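PDB 3T8J: purine nucleosidase, (IunH-1) from Sulfolobus solfataricus, which is a nucleosidase-family protein that carries a sodium ion at the C-terminal ends of central parallel strands. Local coordinates for residues A[29-34]-A[56-61]; A[4-9]-A[117-122]. One frame throughout, in Å; residues are numbered along the deposited sequence.

Contact 1. Residues A[29-34]-A[56-61]; sequences VAVTIV and REIPVY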
loop_
_atom_site.group_PDB
_atom_site.type_symbol
_atom_site.label_atom_id
_atom_site.label_comp_id
_atom_site.label_asym_id
_atom_site.label_seq_id
_atom_site.Cartn_x
_atom_site.Cartn_y
_atom_site.Cartn_z
ATOM N N VAL A 29 6.269 -23.187 -32.825
ATOM C CA VAL A 29 5.690 -22.376 -33.897
ATOM C C VAL A 29 6.153 -20.897 -33.922
ATOM O O VAL A 29 6.027 -20.219 -34.953
ATOM C CB VAL A 29 4.153 -22.429 -33.874
ATOM C CG1 VAL A 29 3.666 -23.900 -33.962
ATOM C CG2 VAL A 29 3.574 -21.746 -32.631
ATOM N N ALA A 30 6.686 -20.413 -32.805
ATOM C CA ALA A 30 7.207 -19.044 -32.718
ATOM C C ALA A 30 8.019 -18.899 -31.463
ATOM O O ALA A 30 7.801 -19.582 -30.467
ATOM C CB ALA A 30 6.077 -18.010 -32.701
ATOM N N VAL A 31 8.981 -17.980 -31.510
ATOM C CA VAL A 31 9.678 -17.470 -30.350
ATOM C C VAL A 31 9.270 -16.003 -30.173
ATOM O O VAL A 31 9.256 -15.251 -31.127
ATOM C CB VAL A 31 11.203 -17.543 -30.534
ATOM C CG1 VAL A 31 11.921 -16.962 -29.278
ATOM C CG2 VAL A 31 11.680 -18.942 -30.835
ATOM N N THR A 32 8.840 -15.639 -28.969
ATOM C CA THR A 32 8.409 -14.267 -28.644
ATOM C C THR A 32 9.429 -13.699 -27.644
ATOM O O THR A 32 9.971 -14.463 -26.829
ATOM C CB THR A 32 6.946 -14.238 -28.104
ATOM O OG1 THR A 32 6.800 -15.145 -27.009
ATOM C CG2 THR A 32 5.951 -14.592 -29.254
ATOM N N ILE A 33 9.758 -12.407 -27.763
ATOM C CA ILE A 33 10.794 -11.781 -26.923
ATOM C C ILE A 33 10.188 -10.748 -25.998
ATOM O O ILE A 33 9.378 -9.925 -26.434
ATOM C CB ILE A 33 11.886 -11.098 -27.792
ATOM C CG1 ILE A 33 12.398 -12.043 -28.892
ATOM C CG2 ILE A 33 13.074 -10.619 -26.906
ATOM C CD1 ILE A 33 13.130 -13.277 -28.361
ATOM N N VAL A 34 10.635 -10.762 -24.742
ATOM C CA VAL A 34 10.123 -9.869 -23.701
ATOM C C VAL A 34 11.293 -9.261 -22.907
ATOM O O VAL A 34 12.349 -9.896 -22.794
ATOM C CB VAL A 34 9.123 -10.622 -22.780
ATOM C CG1 VAL A 34 9.837 -11.685 -21.931
ATOM C CG2 VAL A 34 8.310 -9.642 -21.879
ATOM N N ARG A 56 17.073 -23.711 -38.243
ATOM C CA ARG A 56 15.636 -23.408 -38.249
ATOM C C ARG A 56 15.359 -21.961 -38.630
ATOM O O ARG A 56 16.230 -21.081 -38.460
ATOM C CB ARG A 56 15.027 -23.740 -36.895
ATOM C CG ARG A 56 15.119 -25.205 -36.488
ATOM C CD ARG A 56 14.429 -26.170 -37.499
ATOM N NE ARG A 56 13.086 -25.712 -37.884
ATOM C CZ ARG A 56 11.943 -26.055 -37.277
ATOM N NH1 ARG A 56 11.927 -26.922 -36.275
ATOM N NH2 ARG A 56 10.799 -25.532 -37.706
ATOM N N GLU A 57 14.164 -21.734 -39.171
ATOM C CA GLU A 57 13.726 -20.408 -39.612
ATOM C C GLU A 57 12.397 -20.047 -38.925
ATOM O O GLU A 57 11.553 -19.330 -39.483
ATOM C CB GLU A 57 13.602 -20.384 -41.136
ATOM C CG GLU A 57 14.939 -20.645 -41.796
ATOM C CD GLU A 57 14.913 -20.649 -43.318
ATOM O OE1 GLU A 57 13.947 -20.142 -43.942
ATOM O OE2 GLU A 57 15.883 -21.195 -43.896
ATOM N N ILE A 58 12.232 -20.541 -37.703
ATOM C CA ILE A 58 11.057 -20.253 -36.859
ATOM C C ILE A 58 10.962 -18.738 -36.656
ATOM O O ILE A 58 11.970 -18.089 -36.410
ATOM C CB ILE A 58 11.172 -21.002 -35.524
ATOM C CG1 ILE A 58 11.081 -22.513 -35.758
ATOM C CG2 ILE A 58 10.082 -20.512 -34.512
ATOM C CD1 ILE A 58 11.601 -23.357 -34.619
ATOM N N PRO A 59 9.769 -18.148 -36.788
ATOM C CA PRO A 59 9.715 -16.701 -36.642
ATOM C C PRO A 59 9.946 -16.224 -35.209
ATOM O O PRO A 59 9.472 -16.857 -34.248
ATOM C CB PRO A 59 8.308 -16.341 -37.091
ATOM C CG PRO A 59 7.504 -17.603 -36.833
ATOM C CD PRO A 59 8.442 -18.722 -37.121
ATOM N N VAL A 60 10.689 -15.126 -35.089
ATOM C CA VAL A 60 10.957 -14.434 -33.839
ATOM C C VAL A 60 10.217 -13.096 -33.838
ATOM O O VAL A 60 10.427 -12.245 -34.710
ATOM C CB VAL A 60 12.485 -14.199 -33.626
ATOM C CG1 VAL A 60 12.742 -13.419 -32.356
ATOM C CG2 VAL A 60 13.205 -15.574 -33.629
ATOM N N TYR A 61 9.288 -12.946 -32.889
ATOM C CA TYR A 61 8.475 -11.752 -32.765
ATOM C C TYR A 61 8.894 -10.922 -31.551
ATOM O O TYR A 61 8.664 -11.325 -30.392
ATOM C CB TYR A 61 6.985 -12.143 -32.616
ATOM C CG TYR A 61 6.396 -12.863 -33.799
ATOM C CD1 TYR A 61 5.907 -12.160 -34.886
ATOM C CD2 TYR A 61 6.290 -14.268 -33.829
ATOM C CE1 TYR A 61 5.401 -12.794 -35.962
ATOM C CE2 TYR A 61 5.750 -14.916 -34.918
ATOM C CZ TYR A 61 5.303 -14.182 -35.992
ATOM O OH TYR A 61 4.771 -14.807 -37.112
#
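The beta-alpha-beta unit formed by strand 27-33, helix 40-53 and strand 60-62 closes here, where Val31 and Thr32 pair in parallel with Val60 and Tyr61. Three backbone hydrogen bonds make the ladder: Val31 N to Pro59 O (3.0 Å), Tyr61 N to Val31 O (2.9 Å) and Ile33 N to Tyr61 O (3.0 Å). The first two are nearly straight, whereas the third is more bent, 155° at the hydrogen, with its donor tilted from the carbonyl plane of Tyr61. Val60 CA also offers a CA-H...O contact to Val31 O, which therefore takes two approaches from the one strand.

On the face holding Val31 and Val60, packing is aliphatic. Val60 CG1, anti to its backbone N (chi1 177°), meets Ile33 CG1 at 3.7 Å, the two side chains crossing obliquely, while Val60 CG2 lies against Val31 CB. The face of Thr32 and Tyr61 is different: Ala30 CB sits in the plane of the Tyr61 ring, at its edge, 3.8 Å from CE2. Ahead of the short strand, Ile58 points toward segment 29-34 and lays CG2 on Ala30 CA (3.7 Å), and the Pro59 ring brings CG to Val29 O (3.5 Å).

Helix 40-53 covers Ile33 and Val60 through Val44, Ala47 and Leu51. Helix 101-111 packs on the other face, Leu108 against Ala30 and Ala104 against Tyr61. Strand 60-62 is outermost in the chain's sheet, and strand 27-33 pairs on its other side with strand 3-8.

Contact 2. Residues A[4-9]-A[117-122]; sequences FIIDCD and EFLAIS. With NA (sodium ion), chain B.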
loop_
_atom_site.group_PDB
_atom_site.type_symbol
_atom_site.label_atom_id
_atom_site.label_comp_id
_atom_site.label_asym_id
_atom_site.label_seq_id
_atom_site.Cartn_x
_atom_site.Cartn_y
_atom_site.Cartn_z
ATOM N N PHE A 4 4.021 -25.417 -29.575
ATOM C CA PHE A 4 4.426 -24.477 -28.531
ATOM C C PHE A 4 4.848 -23.110 -29.074
ATOM O O PHE A 4 5.538 -23.004 -30.104
ATOM C CB PHE A 4 5.669 -25.000 -27.788
ATOM C CG PHE A 4 5.374 -25.928 -26.638
ATOM C CD1 PHE A 4 4.890 -27.205 -26.854
ATOM C CD2 PHE A 4 5.615 -25.543 -25.323
ATOM C CE1 PHE A 4 4.621 -28.066 -25.770
ATOM C CE2 PHE A 4 5.372 -26.395 -24.257
ATOM C CZ PHE A 4 4.885 -27.667 -24.487
ATOM N N ILE A 5 4.515 -22.070 -28.322
ATOM C CA ILE A 5 5.247 -20.790 -28.364
ATOM C C ILE A 5 6.174 -20.771 -27.166
ATOM O O ILE A 5 5.782 -21.141 -26.055
ATOM C CB ILE A 5 4.301 -19.588 -28.253
ATOM C CG1 ILE A 5 3.415 -19.497 -29.470
ATOM C CG2 ILE A 5 5.090 -18.280 -28.003
ATOM C CD1 ILE A 5 2.358 -18.355 -29.399
ATOM N N ILE A 6 7.428 -20.326 -27.380
ATOM C CA ILE A 6 8.343 -20.109 -26.264
ATOM C C ILE A 6 8.605 -18.612 -26.149
ATOM O O ILE A 6 8.953 -17.966 -27.124
ATOM C CB ILE A 6 9.666 -20.952 -26.406
ATOM C CG1 ILE A 6 10.569 -20.789 -25.175
ATOM C CG2 ILE A 6 10.420 -20.649 -27.683
ATOM C CD1 ILE A 6 11.789 -21.744 -25.196
ATOM N N ASP A 7 8.408 -18.075 -24.944
ATOM C CA ASP A 7 8.529 -16.643 -24.649
ATOM C C ASP A 7 9.781 -16.427 -23.809
ATOM O O ASP A 7 9.897 -16.962 -22.708
ATOM C CB ASP A 7 7.256 -16.159 -23.937
ATOM C CG ASP A 7 7.199 -14.634 -23.774
ATOM O OD1 ASP A 7 7.035 -13.877 -24.768
ATOM O OD2 ASP A 7 7.336 -14.157 -22.611
ATOM N N CYS A 8 10.709 -15.647 -24.374
ATOM C CA CYS A 8 12.110 -15.553 -23.926
ATOM C C CYS A 8 12.590 -14.117 -23.646
ATOM O O CYS A 8 12.478 -13.234 -24.507
ATOM C CB CYS A 8 13.033 -16.111 -25.022
ATOM S SG CYS A 8 12.783 -17.832 -25.392
ATOM N N ASP A 9 13.189 -13.910 -22.461
ATOM C CA ASP A 9 14.072 -12.762 -22.176
ATOM C C ASP A 9 15.496 -13.286 -22.333
ATOM O O ASP A 9 16.203 -13.540 -21.375
ATOM C CB ASP A 9 13.815 -12.092 -20.801
ATOM C CG ASP A 9 13.932 -13.033 -19.582
ATOM O OD1 ASP A 9 14.263 -12.530 -18.480
ATOM O OD2 ASP A 9 13.631 -14.255 -19.660
ATOM N N GLU A 117 0.323 -24.590 -26.761
ATOM C CA GLU A 117 0.868 -24.504 -25.433
ATOM C C GLU A 117 1.835 -23.333 -25.376
ATOM O O GLU A 117 2.519 -23.040 -26.358
ATOM C CB GLU A 117 1.545 -25.815 -25.035
ATOM C CG GLU A 117 0.529 -27.006 -25.072
ATOM C CD GLU A 117 1.137 -28.329 -24.635
ATOM O OE1 GLU A 117 1.581 -28.414 -23.469
ATOM O OE2 GLU A 117 1.136 -29.306 -25.451
ATOM N N PHE A 118 1.876 -22.672 -24.236
ATOM C CA PHE A 118 2.699 -21.462 -24.062
ATOM C C PHE A 118 3.735 -21.700 -22.974
ATOM O O PHE A 118 3.390 -21.926 -21.818
ATOM C CB PHE A 118 1.799 -20.259 -23.702
ATOM C CG PHE A 118 2.453 -18.929 -23.833
ATOM C CD1 PHE A 118 2.286 -18.167 -24.983
ATOM C CD2 PHE A 118 3.201 -18.403 -22.791
ATOM C CE1 PHE A 118 2.909 -16.920 -25.111
ATOM C CE2 PHE A 118 3.830 -17.147 -22.911
ATOM C CZ PHE A 118 3.653 -16.403 -24.082
ATOM N N LEU A 119 5.023 -21.643 -23.348
ATOM C CA LEU A 119 6.110 -21.854 -22.397
ATOM C C LEU A 119 6.594 -20.473 -21.933
ATOM O O LEU A 119 7.355 -19.783 -22.631
ATOM C CB LEU A 119 7.203 -22.702 -23.047
ATOM C CG LEU A 119 8.419 -23.031 -22.193
ATOM C CD1 LEU A 119 8.063 -23.764 -20.897
ATOM C CD2 LEU A 119 9.438 -23.850 -23.007
ATOM N N ALA A 120 6.060 -20.073 -20.774
ATOM C CA ALA A 120 6.266 -18.770 -20.161
ATOM C C ALA A 120 7.429 -18.865 -19.186
ATOM O O ALA A 120 7.238 -18.980 -17.965
ATOM C CB ALA A 120 4.979 -18.315 -19.430
ATOM N N ILE A 121 8.642 -18.778 -19.738
ATOM C CA ILE A 121 9.883 -18.866 -18.941
ATOM C C ILE A 121 10.518 -17.500 -18.669
ATOM O O ILE A 121 11.694 -17.415 -18.341
ATOM C CB ILE A 121 10.906 -19.851 -19.571
ATOM C CG1 ILE A 121 11.136 -19.586 -21.063
ATOM C CG2 ILE A 121 10.419 -21.302 -19.378
ATOM C CD1 ILE A 121 12.394 -20.290 -21.654
ATOM N N SER A 122 9.730 -16.448 -18.807
ATOM C CA SER A 122 10.176 -15.057 -18.747
ATOM C C SER A 122 9.114 -14.172 -18.104
ATOM O O SER A 122 7.984 -14.645 -17.814
ATOM C CB SER A 122 10.462 -14.587 -20.185
ATOM O OG SER A 122 11.293 -15.540 -20.871
HETATM NA NA NA B . 13.261 -16.506 -19.720
HETATM O O HOH W 1 6.938 -15.714 -20.312
HETATM O O HOH W 2 15.244 -16.872 -18.505
#
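Parallel pairing of Ile5 with Phe118 and Ile6 with Leu119 carries this contact, through backbone bonds from Ile5 N to Glu117 O, Leu119 N to Ile5 O (2.9 Å) and Asp7 N to Leu119 O.

Apolar contacts line both faces. Glu117 CB lies over the centre of the Phe4 ring, a CH-pi contact of 3.8 Å to the centroid, and Leu119 CB sits at that ring's edge. Ile6 and Leu119 run side by side, Ile6 CD1 to Leu119 CD2 3.8 Å. On the sheet face that carries Ile5, Asp7 and Phe118, Asp7 CB touches Phe118 CZ at 3.6 Å; Phe118 CG is anti to its backbone N (chi1 -165°).

Polar and metal bonds gather where the strands end. Ser122 OG donates to Asp7 O (2.7 Å) and accepts from Asp9 N. The sodium ion is bound by Ser122 OG at 2.5 Å and by Asp9 OD2 and Ile121 O at 2.3 Å each; water 2 and Asp14 complete the site. Asp9 OD1 is hydrogen-bonded to Asn37 N. Water 1 sits between Asp7 OD2 and Ser122 O, while Asp7 OD1 is held by Thr32 and Asn126.

Helix 12-23 covers Ile6, Leu119 and Ile121, while strands 27-33 and 141-147 flank the pair in the sheet.

Overall arrangement
From the N terminus the chain runs through strand 3-8, crosses by helix 12-23 to strand 27-33 and by helix 40-53 to strand 60-62, where contact 1 closes a short loop of 21 intervening residues. It then passes through helix 101-111 to strand 116-120, and contact 2 closes a loop of 107 residues that contains all of contact 1. In the sheet the order is 60-62, 27-33, 3-8, 116-120, so the two contacts lie on either side of the 27-33/3-8 pairing. They meet there directly: Thr32 O lies 2.8 Å from Cys8 N, a probable hydrogen bond, and Val34 CG1 packs on Ser122 CB, beside the sodium site.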